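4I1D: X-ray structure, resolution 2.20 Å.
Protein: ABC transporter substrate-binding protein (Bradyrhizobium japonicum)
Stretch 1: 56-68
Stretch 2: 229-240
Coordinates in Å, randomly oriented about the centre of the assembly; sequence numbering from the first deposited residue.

Stretch 1, residues 56-68: IWDVVDTPTGYCL
Stretch 2 229-240: QSTSLCILKGAP

How do the two backbones run? Strand 59-63 lies antiparallel to strand 229-235, at 155° between their N-to-C directions and 4.3 Å at closest approach. Val-60 faces Cys-234 and Thr-62 faces Ser-232 as hydrogen-bonded pairs, with CA atoms 5.6 Å apart. Val-59 with Ile-235 and Asp-61 with Leu-233 are non-hydrogen-bonded pairs, CA to CA 4.6 Å, and Pro-63 comes closest to Thr-231, CA to CA 4.0 Å. Phi/psi values stay extended, near -121/133 at Val-60 and -146/167 at Cys-234. After Pro-63 (-47/134) the chain turns into a helix with phi/psi near -63/-32.

Which backbone donors and acceptors are satisfied? Val-60 N gives its hydrogen to Cys-234 O (3.0 Å), and Cys-234 N returns one to Val-60 O (3.1 Å). Thr-62 N to Ser-232 O (3.0 Å) and Ser-232 N to Thr-62 O (2.8 Å) form the second such pair. Leu-236 N extends the ladder to Asp-58 O at 2.9 Å, while Thr-64 N reaches Ser-230 O at 3.2 Å. Pro-63, lacking an amide hydrogen, cannot donate. Between the bonded pairs, CA-H groups approach carbonyls, as with Ile-235 CA and Asp-58 O at 3.2 Å.

How are the polar side chains paired? Thr-64 (chi1 m) places OG1 within hydrogen-bonding distance of two hydroxyls: Ser-232 OG (chi1 m) at 2.7 Å and Ser-230 OG (chi1 p) at 2.8 Å. The single hydroxyl of Thr-64 thus joins two alternate residues of the strand. Asp-61 (chi1 t, chi2 41°) has OD1 2.9 Å from Thr-231 OG1 (chi1 p), while its OD2 is satisfied elsewhere in the structure. Asp-58 OD1 lies 3.3 Å from Pro-240 N, which has no hydrogen to share.

Where do apolar groups fill the remaining space? On the face carrying Val-60, Thr-62, Ser-232 and Cys-234, Val-60 (chi1 t) sets CB 4.2 Å from Cys-234 SG (chi1 p). Cys-67 (chi1 m) points toward the strand, its SG 3.9 Å from Cys-234 SG, a contact far too long for a disulfide. Leu-236 (m, p) brings CD1 to 3.4 Å from Val-60 CG2. On the other face, Val-59 CG2 (chi1 t) meets Ile-235 CG1 (m, t) at 4.3 Å, and Leu-233 CD2 (m, t) lies 3.6 Å from Asp-61 CB. A type II turn from Leu-236 to Ala-239, closed by Ala-239 N to Leu-236 O at 3.1 Å, has Gly-238 at 83/15 and brings Ala-239 CB within 3.4 Å of Asp-58 OD1.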

# COMPACT_ATOMS: atom_id res chain seq x y z
N ILE A 56 -15.83 -6.73 31.93
CA ILE A 56 -15.35 -6.06 33.15
C ILE A 56 -16.28 -4.91 33.57
O ILE A 56 -16.29 -4.53 34.73
CB ILE A 56 -13.90 -5.53 33.03
CG1 ILE A 56 -13.78 -4.54 31.86
CG2 ILE A 56 -12.91 -6.67 32.88
CD1 ILE A 56 -12.37 -4.03 31.65
N TRP A 57 -17.04 -4.35 32.62
CA TRP A 57 -17.97 -3.25 32.93
C TRP A 57 -19.36 -3.78 33.28
O TRP A 57 -19.79 -4.79 32.73
CB TRP A 57 -18.10 -2.30 31.74
CG TRP A 57 -16.85 -1.54 31.40
CD1 TRP A 57 -15.79 -1.28 32.22
CD2 TRP A 57 -16.54 -0.95 30.14
NE1 TRP A 57 -14.83 -0.56 31.55
CE2 TRP A 57 -15.27 -0.34 30.26
CE3 TRP A 57 -17.21 -0.87 28.91
CZ2 TRP A 57 -14.66 0.34 29.21
CZ3 TRP A 57 -16.60 -0.20 27.87
CH2 TRP A 57 -15.34 0.40 28.02
N ASP A 58 -20.06 -3.09 34.18
CA ASP A 58 -21.44 -3.45 34.52
C ASP A 58 -22.44 -2.49 33.88
O ASP A 58 -23.33 -2.88 33.11
CB ASP A 58 -21.65 -3.45 36.03
CG ASP A 58 -20.84 -4.54 36.74
OD1 ASP A 58 -21.12 -5.73 36.49
OD2 ASP A 58 -19.95 -4.20 37.55
N VAL A 59 -22.29 -1.21 34.21
CA VAL A 59 -23.25 -0.21 33.81
C VAL A 59 -22.56 0.83 32.93
O VAL A 59 -21.50 1.35 33.28
CB VAL A 59 -23.88 0.48 35.03
CG1 VAL A 59 -24.83 1.58 34.58
CG2 VAL A 59 -24.60 -0.55 35.90
N VAL A 60 -23.18 1.12 31.79
CA VAL A 60 -22.66 2.09 30.84
C VAL A 60 -23.66 3.21 30.60
O VAL A 60 -24.85 2.98 30.41
CB VAL A 60 -22.32 1.41 29.50
CG1 VAL A 60 -21.95 2.45 28.46
CG2 VAL A 60 -21.17 0.43 29.71
N ASP A 61 -23.15 4.44 30.64
CA ASP A 61 -23.93 5.63 30.33
C ASP A 61 -23.57 6.04 28.91
O ASP A 61 -22.42 6.39 28.64
CB ASP A 61 -23.56 6.74 31.30
CG ASP A 61 -24.04 8.10 30.84
OD1 ASP A 61 -25.19 8.17 30.34
OD2 ASP A 61 -23.28 9.08 30.98
N THR A 62 -24.54 6.01 28.00
CA THR A 62 -24.24 6.23 26.58
C THR A 62 -25.42 6.87 25.83
O THR A 62 -26.57 6.74 26.25
CB THR A 62 -23.86 4.88 25.93
OG1 THR A 62 -23.28 5.09 24.64
CG2 THR A 62 -25.09 3.98 25.80
N PRO A 63 -25.14 7.57 24.71
CA PRO A 63 -26.25 8.09 23.90
C PRO A 63 -27.31 7.03 23.66
O PRO A 63 -27.03 5.89 23.31
CB PRO A 63 -25.57 8.50 22.59
CG PRO A 63 -24.21 8.96 23.06
CD PRO A 63 -23.83 7.98 24.15
N THR A 64 -28.55 7.44 23.85
CA THR A 64 -29.69 6.55 23.93
C THR A 64 -29.84 5.64 22.70
O THR A 64 -30.25 4.49 22.81
CB THR A 64 -30.96 7.39 24.18
OG1 THR A 64 -30.78 8.14 25.38
CG2 THR A 64 -32.18 6.52 24.31
N GLY A 65 -29.48 6.16 21.53
CA GLY A 65 -29.62 5.40 20.30
C GLY A 65 -28.77 4.14 20.27
O GLY A 65 -29.16 3.14 19.67
N TYR A 66 -27.62 4.18 20.93
CA TYR A 66 -26.73 3.03 21.00
C TYR A 66 -27.31 1.95 21.90
O TYR A 66 -27.04 0.76 21.72
CB TYR A 66 -25.33 3.43 21.50
CG TYR A 66 -24.63 4.42 20.60
CD1 TYR A 66 -24.84 4.41 19.24
CD2 TYR A 66 -23.76 5.36 21.13
CE1 TYR A 66 -24.20 5.32 18.41
CE2 TYR A 66 -23.12 6.27 20.31
CZ TYR A 66 -23.34 6.25 18.95
OH TYR A 66 -22.71 7.16 18.13
N CYS A 67 -28.10 2.36 22.88
CA CYS A 67 -28.79 1.40 23.73
C CYS A 67 -29.78 0.61 22.92
O CYS A 67 -29.91 -0.59 23.11
CB CYS A 67 -29.51 2.10 24.89
SG CYS A 67 -28.37 2.94 26.00
N LEU A 68 -30.47 1.28 22.00
CA LEU A 68 -31.43 0.61 21.13
C LEU A 68 -30.72 -0.39 20.22
O LEU A 68 -31.14 -1.55 20.11
CB LEU A 68 -32.25 1.61 20.30
CG LEU A 68 -32.84 2.83 21.02
CD1 LEU A 68 -33.67 3.69 20.06
CD2 LEU A 68 -33.68 2.41 22.20
N GLN A 229 -31.04 16.08 22.98
CA GLN A 229 -30.58 14.70 22.99
C GLN A 229 -30.45 14.18 24.41
O GLN A 229 -30.63 14.94 25.36
CB GLN A 229 -29.24 14.61 22.27
CG GLN A 229 -29.31 15.07 20.82
CD GLN A 229 -27.95 15.51 20.29
OE1 GLN A 229 -27.70 16.71 20.07
NE2 GLN A 229 -27.06 14.55 20.11
N SER A 230 -30.12 12.90 24.55
CA SER A 230 -29.97 12.31 25.87
C SER A 230 -29.04 11.11 25.88
O SER A 230 -28.87 10.42 24.87
CB SER A 230 -31.34 11.84 26.38
OG SER A 230 -31.78 10.71 25.65
N THR A 231 -28.43 10.84 27.04
CA THR A 231 -27.82 9.54 27.27
C THR A 231 -28.72 8.71 28.19
O THR A 231 -29.60 9.25 28.88
CB THR A 231 -26.40 9.64 27.88
OG1 THR A 231 -26.46 10.41 29.09
CG2 THR A 231 -25.42 10.30 26.89
N SER A 232 -28.51 7.40 28.17
CA SER A 232 -29.26 6.47 29.00
C SER A 232 -28.31 5.46 29.67
O SER A 232 -27.20 5.22 29.18
CB SER A 232 -30.31 5.72 28.17
OG SER A 232 -31.26 6.61 27.61
N LEU A 233 -28.76 4.88 30.78
CA LEU A 233 -28.01 3.84 31.46
C LEU A 233 -28.50 2.48 30.98
O LEU A 233 -29.71 2.29 30.80
CB LEU A 233 -28.20 3.95 32.96
CG LEU A 233 -27.85 5.29 33.60
CD1 LEU A 233 -27.96 5.16 35.11
CD2 LEU A 233 -26.44 5.72 33.21
N CYS A 234 -27.57 1.55 30.78
CA CYS A 234 -27.88 0.17 30.42
C CYS A 234 -26.84 -0.72 31.07
O CYS A 234 -25.81 -0.24 31.54
CB CYS A 234 -27.83 -0.02 28.91
SG CYS A 234 -26.24 0.49 28.19
N ILE A 235 -27.10 -2.02 31.09
CA ILE A 235 -26.28 -2.98 31.81
C ILE A 235 -25.79 -4.00 30.81
O ILE A 235 -26.57 -4.49 30.00
CB ILE A 235 -27.12 -3.70 32.88
CG1 ILE A 235 -27.68 -2.70 33.88
CG2 ILE A 235 -26.30 -4.79 33.57
CD1 ILE A 235 -28.63 -3.32 34.91
N LEU A 236 -24.50 -4.31 30.86
CA LEU A 236 -23.94 -5.25 29.89
C LEU A 236 -24.51 -6.64 30.08
O LEU A 236 -24.72 -7.09 31.21
CB LEU A 236 -22.40 -5.29 29.94
CG LEU A 236 -21.70 -4.18 29.15
CD1 LEU A 236 -21.80 -2.89 29.90
CD2 LEU A 236 -20.24 -4.52 28.90
N LYS A 237 -24.80 -7.31 28.97
CA LYS A 237 -25.19 -8.71 29.03
C LYS A 237 -24.02 -9.50 29.63
O LYS A 237 -22.89 -9.41 29.16
CB LYS A 237 -25.51 -9.22 27.62
CG LYS A 237 -26.51 -10.36 27.58
CD LYS A 237 -27.88 -9.91 28.06
CE LYS A 237 -28.92 -11.01 27.91
NZ LYS A 237 -29.12 -11.38 26.48
N GLY A 238 -24.28 -10.26 30.69
CA GLY A 238 -23.23 -11.02 31.35
C GLY A 238 -22.42 -10.21 32.35
O GLY A 238 -21.34 -10.63 32.78
N ALA A 239 -22.94 -9.04 32.74
CA ALA A 239 -22.27 -8.20 33.73
C ALA A 239 -21.98 -8.99 35.00
O ALA A 239 -22.85 -9.69 35.53
CB ALA A 239 -23.12 -6.97 34.04
N PRO A 240 -20.74 -8.89 35.51
CA PRO A 240 -20.33 -9.66 36.69
C PRO A 240 -21.13 -9.28 37.93
O PRO A 240 -21.23 -10.09 38.85
CB PRO A 240 -18.85 -9.28 36.86
CG PRO A 240 -18.75 -7.93 36.26
CD PRO A 240 -19.67 -7.98 35.06